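Long-range contacts in butyryl-CoA dehydrogenase (Marinomonas mediterranea, PDB 6CXT), which belongs to the acyl-CoA dehydrogenase family of flavoproteins, pairing a beta-sheet middle domain with helical domains, and binds flavin-adenine dinucleotide: residues 179-184 against 230-235; 191-196 against 215-220; 323-328 against 358-363. One frame throughout, in Å; residues are numbered along the deposited sequence.

Interaction 1. Residues 179-184 against 230-235; sequences LGQTAF and QGARIF. With FK4 (S-[2-({N-[(2R)-2-hydroxy-4-{[(R)-hydroxy(oxo)-lambda~5~-phosphanyl]oxy}-3,3-dimethylbutanoyl]-beta-alanyl}amino)ethyl] 1H-pyrrole-2-carbothioate), chain C.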
loop_
_atom_site.group_PDB
_atom_site.type_symbol
_atom_site.label_atom_id
_atom_site.label_comp_id
_atom_site.label_asym_id
_atom_site.label_seq_id
_atom_site.Cartn_x
_atom_site.Cartn_y
_atom_site.Cartn_z
ATOM N N LEU B 179 -31.325 -6.934 -22.326
ATOM C CA LEU B 179 -31.755 -8.212 -22.880
ATOM C C LEU B 179 -31.989 -8.080 -24.409
ATOM O O LEU B 179 -32.771 -8.846 -25.012
ATOM C CB LEU B 179 -32.967 -8.763 -22.125
ATOM C CG LEU B 179 -32.773 -8.958 -20.614
ATOM C CD1 LEU B 179 -34.130 -9.273 -19.996
ATOM C CD2 LEU B 179 -31.789 -10.108 -20.299
ATOM N N GLY B 180 -31.318 -7.087 -24.995
ATOM C CA GLY B 180 -31.362 -6.845 -26.447
ATOM C C GLY B 180 -30.129 -7.164 -27.305
ATOM O O GLY B 180 -29.988 -6.611 -28.429
ATOM N N GLN B 181 -29.282 -8.087 -26.827
ATOM C CA GLN B 181 -28.064 -8.441 -27.541
ATOM C C GLN B 181 -28.111 -9.901 -27.821
ATOM O O GLN B 181 -28.811 -10.631 -27.147
ATOM C CB GLN B 181 -26.796 -8.096 -26.661
ATOM C CG GLN B 181 -26.601 -6.620 -26.463
ATOM C CD GLN B 181 -25.558 -6.281 -25.373
ATOM O OE1 GLN B 181 -25.070 -7.171 -24.700
ATOM N NE2 GLN B 181 -25.233 -5.004 -25.226
ATOM N N THR B 182 -27.317 -10.362 -28.797
ATOM C CA THR B 182 -27.244 -11.773 -29.141
ATOM C C THR B 182 -25.797 -12.165 -29.483
ATOM O O THR B 182 -25.048 -11.341 -30.006
ATOM C CB THR B 182 -28.201 -12.039 -30.394
ATOM O OG1 THR B 182 -29.546 -11.611 -30.050
ATOM C CG2 THR B 182 -28.211 -13.469 -30.835
ATOM N N ALA B 183 -25.454 -13.409 -29.154
ATOM C CA ALA B 183 -24.161 -13.986 -29.446
ATOM C C ALA B 183 -24.207 -14.807 -30.724
ATOM O O ALA B 183 -25.153 -15.596 -30.934
ATOM C CB ALA B 183 -23.715 -14.867 -28.295
ATOM N N PHE B 184 -23.163 -14.668 -31.541
ATOM C CA PHE B 184 -23.066 -15.396 -32.823
ATOM C C PHE B 184 -21.649 -15.939 -32.986
ATOM O O PHE B 184 -20.687 -15.285 -32.572
ATOM C CB PHE B 184 -23.261 -14.391 -33.974
ATOM C CG PHE B 184 -24.622 -13.757 -34.006
ATOM C CD1 PHE B 184 -25.705 -14.410 -34.641
ATOM C CD2 PHE B 184 -24.829 -12.498 -33.438
ATOM C CE1 PHE B 184 -26.953 -13.803 -34.690
ATOM C CE2 PHE B 184 -26.084 -11.884 -33.473
ATOM C CZ PHE B 184 -27.149 -12.540 -34.124
ATOM N N GLN B 230 -30.310 -13.082 -25.534
ATOM C CA GLN B 230 -29.550 -13.725 -24.459
ATOM C C GLN B 230 -28.038 -13.323 -24.431
ATOM O O GLN B 230 -27.308 -13.830 -23.592
ATOM C CB GLN B 230 -29.625 -15.246 -24.511
ATOM C CG GLN B 230 -31.001 -15.825 -24.220
ATOM C CD GLN B 230 -31.020 -17.347 -24.057
ATOM O OE1 GLN B 230 -30.325 -18.110 -24.748
ATOM N NE2 GLN B 230 -31.860 -17.800 -23.129
ATOM N N GLY B 231 -27.625 -12.462 -25.351
ATOM C CA GLY B 231 -26.213 -12.100 -25.586
ATOM C C GLY B 231 -25.509 -11.644 -24.305
ATOM O O GLY B 231 -24.414 -12.161 -23.983
ATOM N N ALA B 232 -26.111 -10.687 -23.588
ATOM C CA ALA B 232 -25.494 -10.182 -22.350
ATOM C C ALA B 232 -25.229 -11.276 -21.312
ATOM O O ALA B 232 -24.145 -11.311 -20.702
ATOM C CB ALA B 232 -26.297 -9.046 -21.757
ATOM N N ARG B 233 -26.184 -12.179 -21.116
ATOM C CA ARG B 233 -26.058 -13.255 -20.137
ATOM C C ARG B 233 -25.157 -14.389 -20.565
ATOM O O ARG B 233 -24.469 -15.012 -19.738
ATOM C CB ARG B 233 -27.440 -13.735 -19.640
ATOM C CG ARG B 233 -28.180 -12.598 -18.915
ATOM C CD ARG B 233 -29.594 -12.941 -18.434
ATOM N NE ARG B 233 -29.571 -13.924 -17.362
ATOM C CZ ARG B 233 -29.399 -13.664 -16.062
ATOM N NH1 ARG B 233 -29.247 -12.412 -15.593
ATOM N NH2 ARG B 233 -29.405 -14.692 -15.215
ATOM N N ILE B 234 -25.118 -14.673 -21.858
ATOM C CA ILE B 234 -24.141 -15.623 -22.365
ATOM C C ILE B 234 -22.711 -15.023 -22.208
ATOM O O ILE B 234 -21.787 -15.746 -21.857
ATOM C CB ILE B 234 -24.423 -15.986 -23.857
ATOM C CG1 ILE B 234 -25.700 -16.866 -23.887
ATOM C CG2 ILE B 234 -23.241 -16.773 -24.483
ATOM C CD1 ILE B 234 -26.189 -17.247 -25.268
ATOM N N PHE B 235 -22.574 -13.739 -22.493
ATOM C CA PHE B 235 -21.271 -13.095 -22.301
ATOM C C PHE B 235 -20.866 -13.187 -20.802
ATOM O O PHE B 235 -19.768 -13.647 -20.464
ATOM C CB PHE B 235 -21.263 -11.664 -22.738
ATOM C CG PHE B 235 -19.908 -11.044 -22.537
ATOM C CD1 PHE B 235 -18.801 -11.529 -23.294
ATOM C CD2 PHE B 235 -19.693 -10.102 -21.507
ATOM C CE1 PHE B 235 -17.511 -11.029 -23.064
ATOM C CE2 PHE B 235 -18.397 -9.586 -21.296
ATOM C CZ PHE B 235 -17.328 -10.047 -22.074
HETATM O O01 FK4 C . -22.682 -9.614 -14.842
HETATM P P02 FK4 C . -23.275 -8.572 -15.847
HETATM O O03 FK4 C . -22.306 -7.444 -16.348
HETATM C C04 FK4 C . -21.366 -6.913 -15.459
HETATM C C05 FK4 C . -20.929 -5.510 -15.756
HETATM C C06 FK4 C . -19.860 -5.119 -14.702
HETATM C C07 FK4 C . -22.179 -4.595 -15.662
HETATM C C08 FK4 C . -20.377 -5.373 -17.200
HETATM O O09 FK4 C . -20.270 -4.034 -17.618
HETATM C C10 FK4 C . -19.049 -6.126 -17.420
HETATM N N11 FK4 C . -17.952 -5.257 -17.820
HETATM C C12 FK4 C . -16.676 -5.846 -18.023
HETATM C C13 FK4 C . -16.464 -6.271 -19.493
HETATM C C14 FK4 C . -15.503 -7.374 -19.637
HETATM N N15 FK4 C . -14.899 -7.336 -20.898
HETATM C C16 FK4 C . -13.971 -8.402 -21.280
HETATM C C17 FK4 C . -13.952 -8.620 -22.805
HETATM S S18 FK4 C . -13.242 -10.176 -23.261
HETATM C C19 FK4 C . -11.565 -10.041 -22.639
HETATM C C20 FK4 C . -10.879 -11.228 -23.187
HETATM C C21 FK4 C . -9.527 -11.487 -23.228
HETATM C C22 FK4 C . -9.406 -12.763 -23.818
HETATM C C23 FK4 C . -10.701 -13.243 -24.132
HETATM N N24 FK4 C . -11.614 -12.327 -23.746
HETATM O O25 FK4 C . -11.114 -8.910 -22.350
HETATM O O26 FK4 C . -15.290 -8.237 -18.789
HETATM O O27 FK4 C . -18.860 -7.373 -17.220
HETATM O O28 FK4 C . -23.758 -9.323 -17.044
HETATM O O HOH W 1 -28.643 -9.351 -24.211
#
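Gln181 and Ala232 meet where strand 181-184 passes the first turn of helix 231-235. The glutamine chain runs extended beyond CG, with CG anti to its own carbonyl carbon (chi1 -68°), and its OE1 rests 3.7 Å from Ala232 CB. The amide's NE2 turns to another partner, the carbonyl of Ile134. Between the two backbones sits a water that accepts from both Gln181 N (3.0 Å) and Ala232 N (2.9 Å), so an amide of the helix's first turn and a strand amide share one acceptor. Gly231 packs its CA 3.7 Å from Thr182 CA; a side chain there would run into the strand, and the axes pass 6.6 Å apart. Here the beta domain of the acyl-CoA dehydrogenase fold is joined to the start of the C-terminal helical domain, the strand and helix directions making an angle of 56°. Farther along, Ala183 CB points at the helix and meets Ile234 CG2 at 4.3 Å, a small apolar patch that Tyr169 also touches. At the other end Leu179 and Arg233 lie side by side, pointing the same way, CD2 of the leucine 4.0 Å from CD of the arginine. Arg233 NE forms a salt bridge with Glu55 of another chain, an alpha/beta hydrolase fold protein. The end of Phe235 leads away from the strand and meets FK4 at its ring edge, CZ 3.7 Å from FK4 C17.

Interaction 2. Residues 191-196 against 215-220; sequences PGISVG and DNCTIH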
loop_
_atom_site.group_PDB
_atom_site.type_symbol
_atom_site.label_atom_id
_atom_site.label_comp_id
_atom_site.label_asym_id
_atom_site.label_seq_id
_atom_site.Cartn_x
_atom_site.Cartn_y
_atom_site.Cartn_z
ATOM N N PRO B 191 -17.646 -13.364 -46.061
ATOM C CA PRO B 191 -17.341 -12.115 -46.701
ATOM C C PRO B 191 -17.739 -10.923 -45.886
ATOM O O PRO B 191 -18.837 -10.856 -45.306
ATOM C CB PRO B 191 -18.167 -12.172 -48.016
ATOM C CG PRO B 191 -18.153 -13.630 -48.330
ATOM C CD PRO B 191 -18.435 -14.235 -46.962
ATOM N N GLY B 192 -16.841 -9.952 -45.851
ATOM C CA GLY B 192 -17.114 -8.702 -45.138
ATOM C C GLY B 192 -16.251 -8.539 -43.845
ATOM O O GLY B 192 -16.207 -7.447 -43.275
ATOM N N ILE B 193 -15.581 -9.603 -43.415
ATOM C CA ILE B 193 -14.563 -9.519 -42.309
ATOM C C ILE B 193 -13.224 -8.937 -42.810
ATOM O O ILE B 193 -12.669 -9.387 -43.825
ATOM C CB ILE B 193 -14.312 -10.878 -41.641
ATOM C CG1 ILE B 193 -15.600 -11.387 -41.018
ATOM C CG2 ILE B 193 -13.146 -10.780 -40.601
ATOM C CD1 ILE B 193 -15.467 -12.826 -40.566
ATOM N N SER B 194 -12.711 -7.920 -42.111
ATOM C CA SER B 194 -11.321 -7.472 -42.322
ATOM C C SER B 194 -10.659 -7.356 -40.898
ATOM O O SER B 194 -11.372 -7.180 -39.884
ATOM C CB SER B 194 -11.243 -6.185 -43.090
ATOM O OG SER B 194 -12.039 -5.266 -42.393
ATOM N N VAL B 195 -9.352 -7.593 -40.861
ATOM C CA VAL B 195 -8.638 -7.687 -39.596
ATOM C C VAL B 195 -7.398 -6.806 -39.769
ATOM O O VAL B 195 -6.658 -6.933 -40.782
ATOM C CB VAL B 195 -8.234 -9.150 -39.337
ATOM C CG1 VAL B 195 -7.468 -9.295 -37.992
ATOM C CG2 VAL B 195 -9.434 -10.111 -39.392
ATOM N N GLY B 196 -7.120 -5.931 -38.784
ATOM C CA GLY B 196 -5.899 -5.111 -38.821
ATOM C C GLY B 196 -4.694 -5.938 -38.385
ATOM O O GLY B 196 -4.841 -7.037 -37.813
ATOM N N ASP B 215 -18.329 -5.975 -41.988
ATOM C CA ASP B 215 -18.998 -5.104 -42.964
ATOM C C ASP B 215 -20.090 -5.943 -43.630
ATOM O O ASP B 215 -19.794 -6.735 -44.559
ATOM C CB ASP B 215 -17.972 -4.601 -43.992
ATOM C CG ASP B 215 -18.594 -3.802 -45.139
ATOM O OD1 ASP B 215 -19.735 -3.347 -45.055
ATOM O OD2 ASP B 215 -17.896 -3.596 -46.145
ATOM N N ASN B 216 -21.324 -5.806 -43.128
ATOM C CA ASN B 216 -22.482 -6.554 -43.681
ATOM C C ASN B 216 -22.174 -8.007 -43.877
ATOM O O ASN B 216 -22.201 -8.531 -44.995
ATOM C CB ASN B 216 -22.988 -5.885 -44.986
ATOM C CG ASN B 216 -23.705 -4.550 -44.703
ATOM O OD1 ASN B 216 -24.592 -4.458 -43.834
ATOM N ND2 ASN B 216 -23.310 -3.508 -45.416
ATOM N N CYS B 217 -21.839 -8.672 -42.784
ATOM C CA CYS B 217 -21.499 -10.066 -42.812
ATOM C C CYS B 217 -22.809 -10.789 -42.661
ATOM O O CYS B 217 -23.529 -10.560 -41.671
ATOM C CB CYS B 217 -20.575 -10.429 -41.618
ATOM S SG CYS B 217 -18.936 -9.747 -41.901
ATOM N N THR B 218 -23.084 -11.697 -43.605
ATOM C CA THR B 218 -24.259 -12.551 -43.546
ATOM C C THR B 218 -23.977 -13.888 -43.005
ATOM O O THR B 218 -23.147 -14.650 -43.534
ATOM C CB THR B 218 -24.908 -12.616 -44.969
ATOM O OG1 THR B 218 -25.289 -11.279 -45.270
ATOM C CG2 THR B 218 -26.119 -13.534 -44.970
ATOM N N ILE B 219 -24.676 -14.246 -41.938
ATOM C CA ILE B 219 -24.495 -15.605 -41.445
ATOM C C ILE B 219 -25.851 -16.302 -41.203
ATOM O O ILE B 219 -26.842 -15.644 -40.847
ATOM C CB ILE B 219 -23.688 -15.643 -40.105
ATOM C CG1 ILE B 219 -24.401 -14.781 -39.067
ATOM C CG2 ILE B 219 -22.247 -15.095 -40.285
ATOM C CD1 ILE B 219 -23.821 -14.963 -37.685
ATOM N N HIS B 220 -25.840 -17.617 -41.327
ATOM C CA HIS B 220 -27.038 -18.393 -41.106
ATOM C C HIS B 220 -27.396 -18.348 -39.629
ATOM O O HIS B 220 -26.515 -18.337 -38.772
ATOM C CB HIS B 220 -26.847 -19.832 -41.546
ATOM C CG HIS B 220 -28.130 -20.589 -41.608
ATOM N ND1 HIS B 220 -28.521 -21.473 -40.628
ATOM C CD2 HIS B 220 -29.145 -20.549 -42.506
ATOM C CE1 HIS B 220 -29.712 -21.962 -40.929
ATOM N NE2 HIS B 220 -30.111 -21.419 -42.064
HETATM O O HOH W 2 -21.325 -11.921 -45.913
#
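Gly192 and Asp215 are joined by a hydrogen bond from Asp215 N to Gly192 O at 2.9 Å. The N-H points fairly straight at the oxygen (159°), but the donor stands above the carbonyl plane, 44° out of it. The same pair also meets through a CA-H...O contact, Gly192 CA to Asp215 O at 3.4 Å. Gly192 has a positive phi, and a beta carbon on it would run into Asp215 O and press on the sulfur of Cys217, so a residue without a side chain fits this close pass.

That sulfur fills the angle between the two chains. Cys217 SG is anti to its own carbonyl carbon, beside the backbone N (chi1 -72°), and lies 3.5 Å from Gly192 C. It also reaches the side chain of Ile193, whose CG1 is 3.8 Å from SG even though the isoleucine's beta carbon points away. Further along, a water bridges the chains, donating to Pro191 O at 2.8 Å and accepting from Thr218 N.

Farther out, the antiparallel sheet sets the positions. Strand 193-195 is one of its outer strands, bonded through Ser194 to Phe213, while Cys217 and Ile219 pair with Leu150 and Tyr148 of strand 147-158. Between these two pairings the chain turns a corner at Asp215 and Asn216; Asn216 and Cys217 both face Leu150 in a G1 beta bulge. Asn216 N is held by the side chain of Asn151.

Past the corner, strand 217-220 is therefore linked to Pro191 through water rather than by continued direct backbone pairing, and the contact, at the surface of the middle domain, rests on backbone polar groups with the buried Cys217 sulfur packed between the chains.

Interaction 3. Residues 323-328 against 358-363; sequences ISEAFV and GSVLFS. With FK4 (S-[2-({N-[(2R)-2-hydroxy-4-{[(R)-hydroxy(oxo)-lambda~5~-phosphanyl]oxy}-3,3-dimethylbutanoyl]-beta-alanyl}amino)ethyl] 1H-pyrrole-2-carbothioate), chain C.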
loop_
_atom_site.group_PDB
_atom_site.type_symbol
_atom_site.label_atom_id
_atom_site.label_comp_id
_atom_site.label_asym_id
_atom_site.label_seq_id
_atom_site.Cartn_x
_atom_site.Cartn_y
_atom_site.Cartn_z
ATOM N N ILE B 323 -5.536 -12.430 -8.171
ATOM C CA ILE B 323 -4.471 -13.033 -8.986
ATOM C C ILE B 323 -3.778 -11.955 -9.825
ATOM O O ILE B 323 -2.520 -11.885 -9.872
ATOM C CB ILE B 323 -5.025 -14.163 -9.918
ATOM C CG1 ILE B 323 -5.431 -15.369 -9.054
ATOM C CG2 ILE B 323 -3.964 -14.593 -10.969
ATOM C CD1 ILE B 323 -6.300 -16.379 -9.807
ATOM N N SER B 324 -4.584 -11.128 -10.505
ATOM C CA SER B 324 -4.020 -10.207 -11.462
ATOM C C SER B 324 -3.231 -9.111 -10.672
ATOM O O SER B 324 -2.116 -8.730 -11.075
ATOM C CB SER B 324 -5.129 -9.574 -12.340
ATOM O OG SER B 324 -6.079 -8.888 -11.506
ATOM N N GLU B 325 -3.789 -8.667 -9.543
ATOM C CA GLU B 325 -3.060 -7.673 -8.709
ATOM C C GLU B 325 -1.766 -8.259 -8.104
ATOM O O GLU B 325 -0.711 -7.576 -8.085
ATOM C CB GLU B 325 -3.955 -6.996 -7.639
ATOM C CG GLU B 325 -5.105 -6.185 -8.301
ATOM C CD GLU B 325 -4.649 -4.932 -9.042
ATOM O OE1 GLU B 325 -3.459 -4.499 -8.931
ATOM O OE2 GLU B 325 -5.492 -4.294 -9.771
ATOM N N ALA B 326 -1.854 -9.497 -7.633
ATOM C CA ALA B 326 -0.642 -10.149 -7.097
ATOM C C ALA B 326 0.416 -10.302 -8.199
ATOM O O ALA B 326 1.603 -10.156 -7.949
ATOM C CB ALA B 326 -0.981 -11.493 -6.442
ATOM N N PHE B 327 -0.030 -10.543 -9.439
ATOM C CA PHE B 327 0.853 -10.790 -10.542
ATOM C C PHE B 327 1.591 -9.502 -10.904
ATOM O O PHE B 327 2.790 -9.528 -11.164
ATOM C CB PHE B 327 0.090 -11.449 -11.733
ATOM C CG PHE B 327 0.950 -11.887 -12.890
ATOM C CD1 PHE B 327 2.290 -12.309 -12.720
ATOM C CD2 PHE B 327 0.371 -11.986 -14.175
ATOM C CE1 PHE B 327 3.060 -12.779 -13.813
ATOM C CE2 PHE B 327 1.138 -12.425 -15.250
ATOM C CZ PHE B 327 2.483 -12.819 -15.074
ATOM N N VAL B 328 0.915 -8.363 -10.851
ATOM C CA VAL B 328 1.603 -7.077 -11.080
ATOM C C VAL B 328 2.677 -6.866 -9.967
ATOM O O VAL B 328 3.826 -6.496 -10.252
ATOM C CB VAL B 328 0.557 -5.895 -11.052
ATOM C CG1 VAL B 328 1.252 -4.524 -10.949
ATOM C CG2 VAL B 328 -0.290 -5.920 -12.350
ATOM N N GLY B 358 -1.337 -6.440 -18.423
ATOM C CA GLY B 358 -2.482 -6.891 -19.264
ATOM C C GLY B 358 -3.580 -7.509 -18.383
ATOM O O GLY B 358 -4.770 -7.192 -18.552
ATOM N N SER B 359 -3.172 -8.357 -17.418
ATOM C CA SER B 359 -4.103 -9.181 -16.645
ATOM C C SER B 359 -5.057 -8.341 -15.747
ATOM O O SER B 359 -6.138 -8.857 -15.394
ATOM C CB SER B 359 -3.390 -10.238 -15.818
ATOM O OG SER B 359 -2.848 -9.614 -14.632
ATOM N N VAL B 360 -4.667 -7.116 -15.361
ATOM C CA VAL B 360 -5.576 -6.189 -14.612
ATOM C C VAL B 360 -6.529 -5.374 -15.546
ATOM O O VAL B 360 -7.325 -4.559 -15.050
ATOM C CB VAL B 360 -4.836 -5.198 -13.681
ATOM C CG1 VAL B 360 -3.998 -6.023 -12.673
ATOM C CG2 VAL B 360 -3.894 -4.285 -14.479
ATOM N N LEU B 361 -6.415 -5.598 -16.855
ATOM C CA LEU B 361 -7.302 -4.931 -17.839
ATOM C C LEU B 361 -8.268 -5.912 -18.497
ATOM O O LEU B 361 -9.493 -5.677 -18.434
ATOM C CB LEU B 361 -6.462 -4.273 -18.934
ATOM C CG LEU B 361 -5.482 -3.225 -18.393
ATOM C CD1 LEU B 361 -4.647 -2.714 -19.550
ATOM C CD2 LEU B 361 -6.169 -2.054 -17.621
ATOM N N PHE B 362 -7.762 -6.996 -19.087
ATOM C CA PHE B 362 -8.634 -7.905 -19.862
ATOM C C PHE B 362 -9.527 -8.721 -18.933
ATOM O O PHE B 362 -9.224 -8.871 -17.737
ATOM C CB PHE B 362 -7.865 -8.774 -20.884
ATOM C CG PHE B 362 -6.770 -9.620 -20.292
ATOM C CD1 PHE B 362 -7.050 -10.707 -19.425
ATOM C CD2 PHE B 362 -5.437 -9.357 -20.660
ATOM C CE1 PHE B 362 -6.017 -11.496 -18.912
ATOM C CE2 PHE B 362 -4.396 -10.137 -20.131
ATOM C CZ PHE B 362 -4.680 -11.206 -19.284
ATOM N N SER B 363 -10.633 -9.240 -19.466
ATOM C CA SER B 363 -11.651 -9.925 -18.684
ATOM C C SER B 363 -12.354 -9.004 -17.658
ATOM O O SER B 363 -12.937 -9.475 -16.713
ATOM C CB SER B 363 -11.129 -11.186 -17.980
ATOM O OG SER B 363 -10.201 -11.863 -18.819
HETATM O O01 FK4 C . -22.682 -9.614 -14.842
HETATM P P02 FK4 C . -23.275 -8.572 -15.847
HETATM O O03 FK4 C . -22.306 -7.444 -16.348
HETATM C C04 FK4 C . -21.366 -6.913 -15.459
HETATM C C05 FK4 C . -20.929 -5.510 -15.756
HETATM C C06 FK4 C . -19.860 -5.119 -14.702
HETATM C C07 FK4 C . -22.179 -4.595 -15.662
HETATM C C08 FK4 C . -20.377 -5.373 -17.200
HETATM O O09 FK4 C . -20.270 -4.034 -17.618
HETATM C C10 FK4 C . -19.049 -6.126 -17.420
HETATM N N11 FK4 C . -17.952 -5.257 -17.820
HETATM C C12 FK4 C . -16.676 -5.846 -18.023
HETATM C C13 FK4 C . -16.464 -6.271 -19.493
HETATM C C14 FK4 C . -15.503 -7.374 -19.637
HETATM N N15 FK4 C . -14.899 -7.336 -20.898
HETATM C C16 FK4 C . -13.971 -8.402 -21.280
HETATM C C17 FK4 C . -13.952 -8.620 -22.805
HETATM S S18 FK4 C . -13.242 -10.176 -23.261
HETATM C C19 FK4 C . -11.565 -10.041 -22.639
HETATM C C20 FK4 C . -10.879 -11.228 -23.187
HETATM C C21 FK4 C . -9.527 -11.487 -23.228
HETATM C C22 FK4 C . -9.406 -12.763 -23.818
HETATM C C23 FK4 C . -10.701 -13.243 -24.132
HETATM N N24 FK4 C . -11.614 -12.327 -23.746
HETATM O O25 FK4 C . -11.114 -8.910 -22.350
HETATM O O26 FK4 C . -15.290 -8.237 -18.789
HETATM O O27 FK4 C . -18.860 -7.373 -17.220
HETATM O O28 FK4 C . -23.758 -9.323 -17.044
#
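Ser324 and Ser359 mark the closest pass of the two backbones, 5.3 Å between their CA atoms. Residues 323-328 lie within the long helix 313-338, whereas 358-363 leave the end of helix 351-359: Gly358 O accepts from both Leu361 N and Phe362 N, and Ser363 follows with a positive phi of 64°.

The two serines point at each other but satisfy their hydroxyls elsewhere. Ser359 OG sits 3.2 Å from Ser324 CB and is hydrogen-bonded to the carbonyl of Ala356, one turn back in its own helix. Ser324 OG, placed between its backbone N and carbonyl carbon (chi1 58°), is similarly bonded to the carbonyl of Lys320. Beside them the edge of the Phe327 ring faces Ser359 OG, with CD2 at 4.0 Å.

Val360 CG1 fits among several partners on the long helix. Val328 CG2 is 3.7 Å away, the two valines crossing at about a right angle, and Ser324 O lies equally close. Glu325 arches over from a beta carbon directed away; its chain is bent at chi2, and OE2 ends 3.7 Å from the same methyl. Its carboxylate also bonds Ser366 OG and forms a salt bridge with Arg336 of the second subunit.

Beyond the contact, the chain after Val360 lines both ligand pockets. Leu361 and Phe362 touch the flavin-adenine dinucleotide, while Ser363 N gives FK4 O25 a nearly straight hydrogen bond of 2.9 Å (177°). The arrangement belongs to the C-terminal helical domain of the acyl-CoA dehydrogenase fold, where packed helices carry a ligand-binding loop.

Interactions 1 and 3 are buried and interaction 2 lies at the surface. Along the chain, interaction 2 is nested inside the loop that interaction 1 closes, and the two touch where Phe184 packs on Ile219. Interaction 1 joins the beta domain to the helical one, while 191-196 with 215-220 stays within the beta domain and 323-328 with 358-363 within the helical one. A water bridges backbones in each of the first two, and in interaction 2 a direct backbone hydrogen bond joins it; interaction 3 relies on van der Waals packing, mostly of side chains. Interactions 1 and 3, with centres 25 Å apart, both reach FK4, whereas interaction 2 is remote from interaction 3, about 17 Å between nearest atoms.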